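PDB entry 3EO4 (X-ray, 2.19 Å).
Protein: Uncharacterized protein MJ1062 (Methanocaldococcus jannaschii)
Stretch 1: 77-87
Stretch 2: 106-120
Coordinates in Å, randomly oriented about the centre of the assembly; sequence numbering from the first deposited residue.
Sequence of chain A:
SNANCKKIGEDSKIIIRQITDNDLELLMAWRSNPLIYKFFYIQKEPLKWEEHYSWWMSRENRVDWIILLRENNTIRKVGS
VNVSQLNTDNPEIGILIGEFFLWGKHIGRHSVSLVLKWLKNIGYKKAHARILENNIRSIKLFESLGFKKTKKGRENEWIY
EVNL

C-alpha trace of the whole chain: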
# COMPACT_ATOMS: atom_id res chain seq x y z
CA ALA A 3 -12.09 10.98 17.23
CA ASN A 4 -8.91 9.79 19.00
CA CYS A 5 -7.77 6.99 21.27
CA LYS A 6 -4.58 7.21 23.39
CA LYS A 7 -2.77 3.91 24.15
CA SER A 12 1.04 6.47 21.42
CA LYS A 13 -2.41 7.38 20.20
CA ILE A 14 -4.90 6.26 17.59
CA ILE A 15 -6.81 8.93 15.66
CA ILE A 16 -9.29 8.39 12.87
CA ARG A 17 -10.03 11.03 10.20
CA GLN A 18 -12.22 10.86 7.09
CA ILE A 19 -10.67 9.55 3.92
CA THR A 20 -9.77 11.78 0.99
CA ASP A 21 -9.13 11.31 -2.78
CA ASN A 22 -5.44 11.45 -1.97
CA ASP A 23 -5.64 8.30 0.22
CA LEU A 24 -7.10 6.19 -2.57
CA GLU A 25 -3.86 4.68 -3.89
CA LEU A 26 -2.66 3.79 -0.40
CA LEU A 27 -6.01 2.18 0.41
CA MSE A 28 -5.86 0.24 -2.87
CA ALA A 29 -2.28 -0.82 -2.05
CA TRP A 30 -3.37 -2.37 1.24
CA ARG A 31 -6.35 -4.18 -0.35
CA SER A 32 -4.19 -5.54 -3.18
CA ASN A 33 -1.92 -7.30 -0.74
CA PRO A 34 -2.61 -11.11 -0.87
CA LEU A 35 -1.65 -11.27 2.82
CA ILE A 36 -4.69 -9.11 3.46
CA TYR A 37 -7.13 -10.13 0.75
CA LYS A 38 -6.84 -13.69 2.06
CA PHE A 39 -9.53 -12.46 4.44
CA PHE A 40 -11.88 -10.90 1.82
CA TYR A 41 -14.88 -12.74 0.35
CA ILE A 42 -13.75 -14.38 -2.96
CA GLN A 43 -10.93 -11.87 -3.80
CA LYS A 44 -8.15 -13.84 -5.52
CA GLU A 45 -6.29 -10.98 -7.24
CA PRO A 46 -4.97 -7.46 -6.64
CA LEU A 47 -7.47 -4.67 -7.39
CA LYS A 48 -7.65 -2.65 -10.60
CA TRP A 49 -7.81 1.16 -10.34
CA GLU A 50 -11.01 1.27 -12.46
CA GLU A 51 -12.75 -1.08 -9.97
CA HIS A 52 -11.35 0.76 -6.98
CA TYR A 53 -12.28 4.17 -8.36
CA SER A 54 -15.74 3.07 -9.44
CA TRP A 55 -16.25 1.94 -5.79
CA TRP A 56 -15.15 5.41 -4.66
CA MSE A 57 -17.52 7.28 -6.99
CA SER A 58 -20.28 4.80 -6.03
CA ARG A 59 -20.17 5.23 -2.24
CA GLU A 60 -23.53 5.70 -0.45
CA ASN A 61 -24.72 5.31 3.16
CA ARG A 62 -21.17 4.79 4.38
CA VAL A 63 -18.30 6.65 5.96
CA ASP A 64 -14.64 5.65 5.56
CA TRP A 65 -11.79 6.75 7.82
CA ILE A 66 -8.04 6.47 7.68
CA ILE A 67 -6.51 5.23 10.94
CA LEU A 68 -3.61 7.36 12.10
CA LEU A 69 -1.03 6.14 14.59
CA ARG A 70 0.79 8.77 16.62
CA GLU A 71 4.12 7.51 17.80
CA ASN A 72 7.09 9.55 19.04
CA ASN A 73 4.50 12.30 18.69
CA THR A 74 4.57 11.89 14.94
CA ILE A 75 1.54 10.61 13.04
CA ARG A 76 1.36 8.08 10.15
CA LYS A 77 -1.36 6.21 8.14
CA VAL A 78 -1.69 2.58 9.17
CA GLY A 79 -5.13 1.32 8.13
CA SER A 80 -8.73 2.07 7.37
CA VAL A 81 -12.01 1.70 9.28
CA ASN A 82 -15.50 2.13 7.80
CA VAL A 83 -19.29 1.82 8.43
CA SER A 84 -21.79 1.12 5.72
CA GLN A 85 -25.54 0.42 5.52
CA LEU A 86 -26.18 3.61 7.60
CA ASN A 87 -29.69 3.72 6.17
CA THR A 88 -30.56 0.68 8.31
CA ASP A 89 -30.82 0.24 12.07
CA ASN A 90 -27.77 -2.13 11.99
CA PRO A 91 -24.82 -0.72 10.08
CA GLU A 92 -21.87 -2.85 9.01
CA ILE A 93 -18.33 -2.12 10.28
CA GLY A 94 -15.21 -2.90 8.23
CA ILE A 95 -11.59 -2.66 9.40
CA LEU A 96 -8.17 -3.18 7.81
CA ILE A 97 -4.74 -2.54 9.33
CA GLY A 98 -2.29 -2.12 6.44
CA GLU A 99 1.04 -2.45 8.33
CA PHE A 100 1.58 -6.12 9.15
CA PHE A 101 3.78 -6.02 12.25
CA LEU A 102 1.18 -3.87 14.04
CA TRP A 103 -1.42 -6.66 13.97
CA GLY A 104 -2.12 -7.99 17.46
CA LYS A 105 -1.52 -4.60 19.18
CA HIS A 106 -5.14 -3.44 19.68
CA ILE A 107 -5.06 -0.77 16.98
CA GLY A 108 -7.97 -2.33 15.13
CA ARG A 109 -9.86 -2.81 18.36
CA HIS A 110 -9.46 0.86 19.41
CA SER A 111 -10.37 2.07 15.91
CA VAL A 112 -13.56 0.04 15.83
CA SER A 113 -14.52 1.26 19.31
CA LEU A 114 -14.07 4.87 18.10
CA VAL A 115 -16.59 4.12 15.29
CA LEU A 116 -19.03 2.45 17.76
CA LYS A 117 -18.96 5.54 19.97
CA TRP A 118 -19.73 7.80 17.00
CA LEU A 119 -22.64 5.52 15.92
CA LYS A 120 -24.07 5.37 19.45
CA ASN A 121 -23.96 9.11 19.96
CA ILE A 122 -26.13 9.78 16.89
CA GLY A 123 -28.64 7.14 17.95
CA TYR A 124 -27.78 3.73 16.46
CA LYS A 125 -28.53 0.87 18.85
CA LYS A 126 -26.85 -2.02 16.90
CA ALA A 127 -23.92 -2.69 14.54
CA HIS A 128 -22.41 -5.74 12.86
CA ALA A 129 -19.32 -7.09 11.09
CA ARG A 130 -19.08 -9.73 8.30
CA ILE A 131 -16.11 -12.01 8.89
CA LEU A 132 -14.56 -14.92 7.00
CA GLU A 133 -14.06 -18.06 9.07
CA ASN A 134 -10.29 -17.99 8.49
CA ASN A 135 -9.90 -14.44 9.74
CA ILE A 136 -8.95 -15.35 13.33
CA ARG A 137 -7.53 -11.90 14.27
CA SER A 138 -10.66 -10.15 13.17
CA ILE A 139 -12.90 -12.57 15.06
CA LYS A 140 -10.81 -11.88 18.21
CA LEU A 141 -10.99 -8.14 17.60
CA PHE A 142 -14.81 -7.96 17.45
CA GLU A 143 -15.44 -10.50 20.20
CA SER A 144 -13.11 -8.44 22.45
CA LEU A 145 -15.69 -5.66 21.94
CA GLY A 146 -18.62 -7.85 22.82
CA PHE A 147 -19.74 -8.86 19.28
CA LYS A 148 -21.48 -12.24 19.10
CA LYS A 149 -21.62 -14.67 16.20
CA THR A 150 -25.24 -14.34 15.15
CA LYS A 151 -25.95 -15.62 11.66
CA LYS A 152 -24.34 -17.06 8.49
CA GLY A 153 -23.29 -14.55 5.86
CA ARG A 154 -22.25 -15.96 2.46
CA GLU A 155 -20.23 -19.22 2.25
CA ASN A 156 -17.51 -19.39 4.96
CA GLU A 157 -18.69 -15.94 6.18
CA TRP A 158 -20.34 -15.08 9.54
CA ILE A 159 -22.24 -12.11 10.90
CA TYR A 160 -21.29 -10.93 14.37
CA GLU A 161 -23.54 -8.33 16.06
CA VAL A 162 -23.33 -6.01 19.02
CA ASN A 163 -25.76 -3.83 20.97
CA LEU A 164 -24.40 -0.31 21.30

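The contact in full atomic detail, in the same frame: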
# COMPACT_ATOMS: atom_id res chain seq x y z
N LYS A 77 -0.17 6.98 8.59
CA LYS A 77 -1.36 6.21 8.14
C LYS A 77 -1.13 4.71 8.19
O LYS A 77 -0.20 4.20 7.55
CB LYS A 77 -1.71 6.58 6.70
CG LYS A 77 -2.52 7.86 6.55
CD LYS A 77 -1.74 9.04 6.06
CE LYS A 77 -1.00 8.79 4.73
NZ LYS A 77 -1.97 8.45 3.69
N VAL A 78 -1.99 3.98 8.90
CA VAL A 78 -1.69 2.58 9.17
C VAL A 78 -2.81 1.64 8.79
O VAL A 78 -2.59 0.43 8.77
CB VAL A 78 -1.31 2.29 10.67
CG1 VAL A 78 -0.05 3.06 11.11
CG2 VAL A 78 -2.49 2.60 11.60
N GLY A 79 -4.01 2.17 8.54
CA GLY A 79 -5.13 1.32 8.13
C GLY A 79 -6.35 2.12 7.77
O GLY A 79 -6.30 3.36 7.63
N SER A 80 -7.48 1.42 7.63
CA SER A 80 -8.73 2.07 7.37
C SER A 80 -9.86 1.39 8.13
O SER A 80 -9.88 0.16 8.27
CB SER A 80 -9.04 2.04 5.89
OG SER A 80 -10.24 2.77 5.65
N VAL A 81 -10.81 2.20 8.60
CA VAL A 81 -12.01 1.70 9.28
C VAL A 81 -13.22 2.39 8.65
O VAL A 81 -13.11 3.55 8.22
CB VAL A 81 -11.93 1.88 10.83
CG1 VAL A 81 -11.98 3.35 11.23
CG2 VAL A 81 -13.00 1.03 11.57
N ASN A 82 -14.33 1.67 8.56
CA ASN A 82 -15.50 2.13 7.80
C ASN A 82 -16.81 1.57 8.38
O ASN A 82 -16.78 0.54 9.06
CB ASN A 82 -15.38 1.76 6.30
CG ASN A 82 -15.41 0.25 6.06
OD1 ASN A 82 -16.33 -0.45 6.48
ND2 ASN A 82 -14.41 -0.25 5.35
N VAL A 83 -17.92 2.29 8.13
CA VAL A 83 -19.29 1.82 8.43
C VAL A 83 -20.13 2.03 7.20
O VAL A 83 -20.04 3.06 6.56
CB VAL A 83 -19.99 2.59 9.59
CG1 VAL A 83 -19.17 2.49 10.84
CG2 VAL A 83 -20.11 4.06 9.26
N SER A 84 -20.94 1.03 6.88
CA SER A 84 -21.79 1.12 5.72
C SER A 84 -23.18 0.64 6.13
O SER A 84 -23.36 0.21 7.28
CB SER A 84 -21.19 0.29 4.58
OG SER A 84 -21.03 -1.07 4.97
N GLN A 85 -24.15 0.73 5.22
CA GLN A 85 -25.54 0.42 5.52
C GLN A 85 -26.11 1.32 6.63
O GLN A 85 -26.86 0.86 7.48
CB GLN A 85 -25.71 -1.08 5.84
CG GLN A 85 -25.15 -1.98 4.74
CD GLN A 85 -25.13 -3.46 5.08
OE1 GLN A 85 -24.08 -4.10 4.99
NE2 GLN A 85 -26.29 -4.02 5.42
N LEU A 86 -25.74 2.61 6.61
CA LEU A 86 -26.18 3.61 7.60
C LEU A 86 -27.65 3.95 7.48
O LEU A 86 -28.21 4.59 8.38
CB LEU A 86 -25.36 4.91 7.45
CG LEU A 86 -23.92 4.87 7.98
CD1 LEU A 86 -23.16 6.15 7.57
CD2 LEU A 86 -23.85 4.57 9.53
N ASN A 87 -28.26 3.56 6.36
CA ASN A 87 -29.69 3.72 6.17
C ASN A 87 -30.52 2.62 6.82
O ASN A 87 -31.73 2.58 6.62
CB ASN A 87 -30.02 3.87 4.68
CG ASN A 87 -29.54 2.70 3.83
OD1 ASN A 87 -30.16 2.39 2.82
ND2 ASN A 87 -28.45 2.05 4.23
N HIS A 106 -3.90 -4.11 19.27
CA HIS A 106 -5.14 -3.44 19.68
C HIS A 106 -5.51 -2.21 18.86
O HIS A 106 -6.49 -1.53 19.17
CB HIS A 106 -5.11 -3.06 21.16
CG HIS A 106 -5.10 -4.22 22.09
ND1 HIS A 106 -4.28 -5.31 21.91
CD2 HIS A 106 -5.78 -4.45 23.24
CE1 HIS A 106 -4.46 -6.17 22.91
NE2 HIS A 106 -5.37 -5.67 23.73
N ILE A 107 -4.75 -1.92 17.81
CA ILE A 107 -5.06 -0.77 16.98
C ILE A 107 -6.42 -0.91 16.33
O ILE A 107 -7.21 0.05 16.30
CB ILE A 107 -3.97 -0.52 15.95
CG1 ILE A 107 -2.76 0.09 16.67
CG2 ILE A 107 -4.47 0.45 14.87
CD1 ILE A 107 -1.45 -0.49 16.29
N GLY A 108 -6.70 -2.10 15.81
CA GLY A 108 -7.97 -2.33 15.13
C GLY A 108 -9.11 -2.23 16.12
O GLY A 108 -10.15 -1.62 15.86
N ARG A 109 -8.90 -2.83 17.28
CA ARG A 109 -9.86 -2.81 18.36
C ARG A 109 -10.24 -1.37 18.75
O ARG A 109 -11.42 -1.03 18.79
CB ARG A 109 -9.29 -3.57 19.54
CG ARG A 109 -10.23 -3.71 20.69
CD ARG A 109 -9.55 -4.28 21.91
NE ARG A 109 -10.56 -4.44 22.94
CZ ARG A 109 -10.74 -3.62 23.97
NH1 ARG A 109 -9.95 -2.55 24.15
NH2 ARG A 109 -11.72 -3.87 24.83
N HIS A 110 -9.24 -0.55 19.04
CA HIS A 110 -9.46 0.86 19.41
C HIS A 110 -10.12 1.66 18.29
O HIS A 110 -10.92 2.53 18.55
CB HIS A 110 -8.15 1.52 19.78
CG HIS A 110 -7.61 1.07 21.10
ND1 HIS A 110 -7.39 -0.26 21.40
CD2 HIS A 110 -7.23 1.77 22.20
CE1 HIS A 110 -6.91 -0.36 22.63
NE2 HIS A 110 -6.81 0.85 23.14
N SER A 111 -9.77 1.37 17.05
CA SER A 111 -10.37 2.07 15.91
C SER A 111 -11.85 1.74 15.79
O SER A 111 -12.69 2.64 15.63
CB SER A 111 -9.69 1.70 14.59
OG SER A 111 -8.34 2.08 14.57
N VAL A 112 -12.17 0.45 15.88
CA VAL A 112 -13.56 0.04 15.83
C VAL A 112 -14.35 0.68 16.99
O VAL A 112 -15.43 1.22 16.78
CB VAL A 112 -13.72 -1.49 15.76
CG1 VAL A 112 -15.18 -1.88 15.96
CG2 VAL A 112 -13.18 -2.02 14.41
N SER A 113 -13.79 0.67 18.20
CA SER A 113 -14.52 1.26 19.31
C SER A 113 -14.78 2.76 19.13
O SER A 113 -15.85 3.26 19.52
CB SER A 113 -13.87 0.96 20.65
OG SER A 113 -12.78 1.81 20.79
N LEU A 114 -13.83 3.48 18.52
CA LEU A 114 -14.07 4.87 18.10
C LEU A 114 -15.31 5.00 17.17
O LEU A 114 -16.14 5.87 17.35
CB LEU A 114 -12.81 5.49 17.46
CG LEU A 114 -11.62 5.91 18.35
CD1 LEU A 114 -10.42 6.34 17.52
CD2 LEU A 114 -12.01 7.04 19.33
N VAL A 115 -15.42 4.13 16.19
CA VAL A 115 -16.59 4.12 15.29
C VAL A 115 -17.89 3.79 16.05
O VAL A 115 -18.88 4.47 15.85
CB VAL A 115 -16.36 3.15 14.09
CG1 VAL A 115 -17.63 3.00 13.27
CG2 VAL A 115 -15.24 3.68 13.20
N LEU A 116 -17.88 2.78 16.93
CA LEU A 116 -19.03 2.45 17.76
C LEU A 116 -19.52 3.61 18.61
O LEU A 116 -20.73 3.80 18.78
CB LEU A 116 -18.78 1.22 18.64
CG LEU A 116 -18.36 -0.07 17.92
CD1 LEU A 116 -17.95 -1.11 18.93
CD2 LEU A 116 -19.43 -0.63 16.97
N LYS A 117 -18.59 4.39 19.15
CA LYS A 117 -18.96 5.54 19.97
C LYS A 117 -19.66 6.59 19.10
O LYS A 117 -20.65 7.19 19.52
CB LYS A 117 -17.73 6.13 20.68
CG LYS A 117 -18.06 7.03 21.88
CD LYS A 117 -18.43 6.17 23.13
CE LYS A 117 -19.61 6.75 23.95
NZ LYS A 117 -19.28 8.03 24.63
N TRP A 118 -19.14 6.82 17.90
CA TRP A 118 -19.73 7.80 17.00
C TRP A 118 -21.14 7.36 16.61
O TRP A 118 -22.06 8.15 16.64
CB TRP A 118 -18.86 7.94 15.75
CG TRP A 118 -19.44 8.83 14.67
CD1 TRP A 118 -19.48 10.19 14.67
CD2 TRP A 118 -20.07 8.40 13.44
NE1 TRP A 118 -20.10 10.65 13.52
CE2 TRP A 118 -20.45 9.57 12.74
CE3 TRP A 118 -20.36 7.16 12.88
CZ2 TRP A 118 -21.09 9.53 11.50
CZ3 TRP A 118 -20.99 7.12 11.64
CH2 TRP A 118 -21.36 8.29 10.96
N LEU A 119 -21.30 6.09 16.25
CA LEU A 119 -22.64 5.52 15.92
C LEU A 119 -23.68 5.67 17.04
O LEU A 119 -24.83 6.09 16.81
CB LEU A 119 -22.52 4.04 15.57
CG LEU A 119 -21.80 3.70 14.28
CD1 LEU A 119 -21.59 2.19 14.26
CD2 LEU A 119 -22.63 4.18 13.05
N LYS A 120 -23.26 5.28 18.25
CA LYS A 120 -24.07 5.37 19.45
C LYS A 120 -24.56 6.79 19.72
O LYS A 120 -25.73 7.01 20.03
CB LYS A 120 -23.29 4.87 20.67
CG LYS A 120 -24.12 4.77 21.91
CD LYS A 120 -23.36 4.09 23.05
CE LYS A 120 -24.25 4.01 24.29
NZ LYS A 120 -24.06 2.68 24.98

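The helix that begins at Ile107 lies over the strand 77-84 with the two segments running in roughly the same direction, their axes 31° apart and 8.8 Å at closest approach. No hydrogen bond crosses between them. The contact is apolar packing, about 363 Å² of buried surface, and its pattern is a helix face made of Ile107, Ser111, Val115 and Trp118, with Val112 and Leu119 at its flank, set over Val78, Val81, Val83 and Leu86.

His106 precedes the first turn at the N-cap position and stays out of the contact. Its carbonyl O accepts the backbone N of His110 at 2.9 Å. Ile107 opens the interface. Its CB points toward the strand, and its CG2 lies 4.4 Å from CG2 of Val78, a loose touch between two branched side chains where the elements first meet.

One turn on, Ser111 sits where the backbones draw close, its CA 6.8 Å from the CA of Val81. A small residue suits this place: CB of Ser111 rests 4.4 Å from CB of Val81, and the hydroxyl is accommodated by the helix itself, OG donating to O of Ile107 at 2.9 Å. A polar atom is thus buried without asking anything of the strand. Val112 points sideways, yet its CG2 still reaches CG2 of Val81 at 4.2 Å, while Ser113, a position further round the helix, is out of reach.

Val115 is the helix residue most covered by the strand. It points toward the strand, its CG2 lying 3.8 Å from CG1 of Val81. Valine meets valine here, compact beta-branched side chains filling the space between the backbones. In the backbone register Val115 is paired with Val83, their CA atoms 7.7 Å apart.

Further along, larger side chains take over. Trp118 points toward the strand and sets CZ3 4.0 Å from CG2 of Val83 and 4.4 Å from CD2 of Leu86, both approaching the ring obliquely. Leu119 starts sideways, but its end comes nearer, with CD1 4.2 Å from CG1 of Val83 and CD2 3.7 Å from CD2 of Leu86. The long reach of leucine and tryptophan suits this end, where Leu86 extends the contact beyond the strand into the following loop. Lys120 is exposed and makes no contact with the strand.

Between Ser80 and Val83 the strand alternates: Val81 and Val83 face the helix, whereas Ser80 and Asn82 point away, their OG and ND2 hydrogen-bonded elsewhere in the structure.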